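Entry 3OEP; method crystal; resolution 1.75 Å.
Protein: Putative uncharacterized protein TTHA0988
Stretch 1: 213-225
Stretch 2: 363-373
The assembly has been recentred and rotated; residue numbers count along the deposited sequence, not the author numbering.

Stretch 1, residues 213-225: LLPEEPRLPALLV
Stretch 2 363-373: AGDVLGLEALR

A beta bulge lets one carbonyl serve two successive amides, and here Leu367 O accepts from both Ala222 N (2.8 Å) and Leu223 N (3.1 Å). The bulge shifts the register by one between the Pro221–Gly368 and Leu223–Leu367 pairs; Ala222, at phi/psi -121/-45, departs from extended geometry and turns its CA-to-CB bond toward the partner, where CB meets Leu369 CD2 at 3.9 Å.

Around this irregularity the strands run antiparallel, their directions 149° apart. Leu367 N returns a bond to Leu223 O (2.9 Å), Val225 N donates to Asp365 O (2.9 Å), Gly364 N to Val225 O (2.7 Å), and Leu369 N to Leu220 O (2.9 Å). Leu224 (t, chi2 68°) and Val366 (t) share one sheet face, with CD1 and CG2 4.0 Å apart; Leu223 (p, chi2 90°) and Leu367 (m, chi2 t) occupy the other.

Gly368, at -120/165, permits a close approach: its CA lies 3.9 Å from Pro218 CB, where a side chain would clash. Gly364 has a positive phi (96/-11), where a CB would be jammed against the preceding carbonyl O, so the backbone itself calls for glycine.

Beyond the strands, Arg219 (chi1 m, chi2 t, chi3 m, chi4 93°) bends so that NH1 reaches Glu370 O (2.9 Å), and NH1 forms a salt bridge with Glu370 OE2 (3.3 Å). One water links Leu220 N (2.8 Å) to Leu369 O (2.7 Å).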

# COMPACT_ATOMS: atom_id res chain seq x y z
N LEU A 213 13.64 10.08 1.73
CA LEU A 213 12.77 11.24 1.51
C LEU A 213 13.15 12.40 2.44
O LEU A 213 13.02 13.57 2.07
CB LEU A 213 11.31 10.85 1.71
CG LEU A 213 10.84 9.68 0.83
CD1 LEU A 213 9.39 9.36 1.10
CD2 LEU A 213 11.08 10.00 -0.65
N LEU A 214 13.63 12.09 3.63
CA LEU A 214 13.97 13.12 4.60
C LEU A 214 15.26 13.82 4.20
O LEU A 214 16.24 13.15 3.85
CB LEU A 214 14.12 12.53 6.00
CG LEU A 214 12.82 12.01 6.62
CD1 LEU A 214 13.12 11.33 7.94
CD2 LEU A 214 11.83 13.15 6.80
N PRO A 215 15.28 15.16 4.25
CA PRO A 215 16.49 15.88 3.85
C PRO A 215 17.67 15.61 4.78
O PRO A 215 17.50 15.50 6.00
CB PRO A 215 16.07 17.35 3.92
CG PRO A 215 14.90 17.38 4.82
CD PRO A 215 14.20 16.08 4.65
N GLU A 216 18.85 15.54 4.19
CA GLU A 216 20.08 15.31 4.94
C GLU A 216 20.47 16.59 5.66
O GLU A 216 20.97 16.55 6.78
CB GLU A 216 21.20 14.86 4.00
CG GLU A 216 20.94 13.53 3.28
CD GLU A 216 19.93 13.63 2.13
OE1 GLU A 216 19.39 12.58 1.73
OE2 GLU A 216 19.65 14.75 1.65
N GLU A 217 20.20 17.73 5.02
CA GLU A 217 20.48 19.04 5.59
C GLU A 217 19.19 19.84 5.70
O GLU A 217 18.92 20.71 4.87
CB GLU A 217 21.50 19.79 4.73
N PRO A 218 18.36 19.53 6.71
CA PRO A 218 17.12 20.29 6.86
C PRO A 218 17.38 21.78 7.01
O PRO A 218 18.32 22.18 7.72
CB PRO A 218 16.47 19.71 8.13
CG PRO A 218 17.50 18.86 8.77
CD PRO A 218 18.50 18.49 7.74
N ARG A 219 16.57 22.58 6.34
CA ARG A 219 16.73 24.03 6.35
C ARG A 219 16.48 24.64 7.72
O ARG A 219 17.14 25.61 8.11
CB ARG A 219 15.79 24.67 5.32
CG ARG A 219 16.12 24.31 3.89
CD ARG A 219 15.17 24.99 2.90
NE ARG A 219 13.90 24.27 2.77
CZ ARG A 219 12.79 24.52 3.47
NH1 ARG A 219 11.71 23.79 3.24
NH2 ARG A 219 12.74 25.49 4.38
N LEU A 220 15.52 24.08 8.45
CA LEU A 220 15.11 24.58 9.76
C LEU A 220 15.01 23.42 10.75
O LEU A 220 13.90 22.97 11.08
CB LEU A 220 13.75 25.28 9.63
CG LEU A 220 13.69 26.51 8.73
CD1 LEU A 220 12.23 26.87 8.42
CD2 LEU A 220 14.42 27.67 9.37
N PRO A 221 16.16 22.93 11.24
CA PRO A 221 16.13 21.79 12.16
C PRO A 221 15.20 22.03 13.35
O PRO A 221 15.24 23.10 13.98
CB PRO A 221 17.59 21.66 12.60
CG PRO A 221 18.37 22.27 11.52
CD PRO A 221 17.54 23.38 10.97
N ALA A 222 14.37 21.04 13.64
CA ALA A 222 13.27 21.20 14.58
C ALA A 222 13.36 20.24 15.75
O ALA A 222 13.12 20.62 16.89
CB ALA A 222 11.95 21.02 13.86
N LEU A 223 13.64 18.97 15.46
CA LEU A 223 13.64 17.94 16.49
C LEU A 223 14.57 16.78 16.15
O LEU A 223 14.87 16.51 14.98
CB LEU A 223 12.21 17.44 16.75
CG LEU A 223 11.52 16.68 15.61
CD1 LEU A 223 11.80 15.19 15.72
CD2 LEU A 223 10.02 16.95 15.62
N LEU A 224 15.03 16.13 17.22
CA LEU A 224 15.90 14.97 17.16
C LEU A 224 15.14 13.75 17.65
O LEU A 224 14.50 13.79 18.71
CB LEU A 224 17.12 15.17 18.07
CG LEU A 224 18.04 13.97 18.27
CD1 LEU A 224 18.80 13.60 16.99
CD2 LEU A 224 19.02 14.26 19.40
N VAL A 225 15.23 12.67 16.88
CA VAL A 225 14.74 11.38 17.32
C VAL A 225 15.83 10.75 18.18
O VAL A 225 16.87 10.31 17.67
CB VAL A 225 14.42 10.45 16.13
CG1 VAL A 225 13.87 9.11 16.65
CG2 VAL A 225 13.46 11.13 15.17
N ALA A 363 16.99 6.28 15.39
CA ALA A 363 17.72 7.08 16.37
C ALA A 363 18.73 7.96 15.64
O ALA A 363 19.44 7.50 14.74
CB ALA A 363 18.45 6.17 17.37
N GLY A 364 18.75 9.25 15.99
CA GLY A 364 19.68 10.21 15.40
C GLY A 364 19.12 11.02 14.25
O GLY A 364 19.75 11.98 13.81
N ASP A 365 17.94 10.65 13.75
CA ASP A 365 17.29 11.42 12.70
C ASP A 365 17.00 12.83 13.20
O ASP A 365 16.51 13.01 14.32
CB ASP A 365 15.97 10.78 12.25
CG ASP A 365 16.16 9.64 11.26
OD1 ASP A 365 17.24 9.52 10.65
OD2 ASP A 365 15.20 8.86 11.09
N VAL A 366 17.30 13.81 12.37
CA VAL A 366 16.91 15.20 12.63
C VAL A 366 15.84 15.60 11.62
O VAL A 366 16.06 15.49 10.40
CB VAL A 366 18.10 16.14 12.56
CG1 VAL A 366 17.65 17.59 12.69
CG2 VAL A 366 19.10 15.79 13.65
N LEU A 367 14.69 16.03 12.12
CA LEU A 367 13.60 16.51 11.27
C LEU A 367 13.53 18.02 11.33
O LEU A 367 13.77 18.60 12.39
CB LEU A 367 12.27 15.93 11.73
CG LEU A 367 12.19 14.41 11.86
CD1 LEU A 367 10.74 13.99 12.10
CD2 LEU A 367 12.76 13.72 10.65
N GLY A 368 13.19 18.64 10.21
CA GLY A 368 13.11 20.09 10.11
C GLY A 368 11.73 20.60 9.72
O GLY A 368 10.88 19.84 9.26
N LEU A 369 11.51 21.91 9.92
CA LEU A 369 10.27 22.56 9.53
C LEU A 369 10.27 22.87 8.03
O LEU A 369 11.29 23.27 7.45
CB LEU A 369 10.06 23.87 10.32
CG LEU A 369 10.02 23.76 11.85
CD1 LEU A 369 9.85 25.14 12.47
CD2 LEU A 369 8.90 22.82 12.30
N GLU A 370 9.12 22.67 7.38
CA GLU A 370 8.98 23.03 5.96
C GLU A 370 9.08 24.55 5.80
O GLU A 370 9.71 25.03 4.86
CB GLU A 370 7.65 22.50 5.40
CG GLU A 370 7.26 23.04 4.02
CD GLU A 370 8.31 22.80 2.94
OE1 GLU A 370 8.35 23.59 1.97
OE2 GLU A 370 9.09 21.84 3.06
N ALA A 371 8.49 25.28 6.74
CA ALA A 371 8.51 26.74 6.73
C ALA A 371 8.25 27.28 8.13
O ALA A 371 7.75 26.55 9.00
CB ALA A 371 7.47 27.28 5.77
N LEU A 372 8.59 28.55 8.35
CA LEU A 372 8.28 29.22 9.61
C LEU A 372 6.87 29.79 9.52
O LEU A 372 6.62 30.76 8.80
CB LEU A 372 9.28 30.35 9.90
CG LEU A 372 10.68 29.91 10.33
CD1 LEU A 372 11.61 31.12 10.42
CD2 LEU A 372 10.64 29.16 11.65
N ARG A 373 5.94 29.16 10.23
CA ARG A 373 4.53 29.55 10.23
C ARG A 373 4.06 29.52 11.68
O ARG A 373 3.34 28.60 12.09
CB ARG A 373 3.71 28.59 9.37
CG ARG A 373 4.11 28.54 7.91
CD ARG A 373 3.56 29.73 7.13
NE ARG A 373 3.95 29.68 5.73
CZ ARG A 373 5.09 30.17 5.23
NH1 ARG A 373 6.00 30.75 6.01
NH2 ARG A 373 5.33 30.06 3.92
O HOH W 1 15.23 15.55 7.79
O HOH W 2 10.88 21.84 0.92
O HOH W 3 13.75 22.08 7.57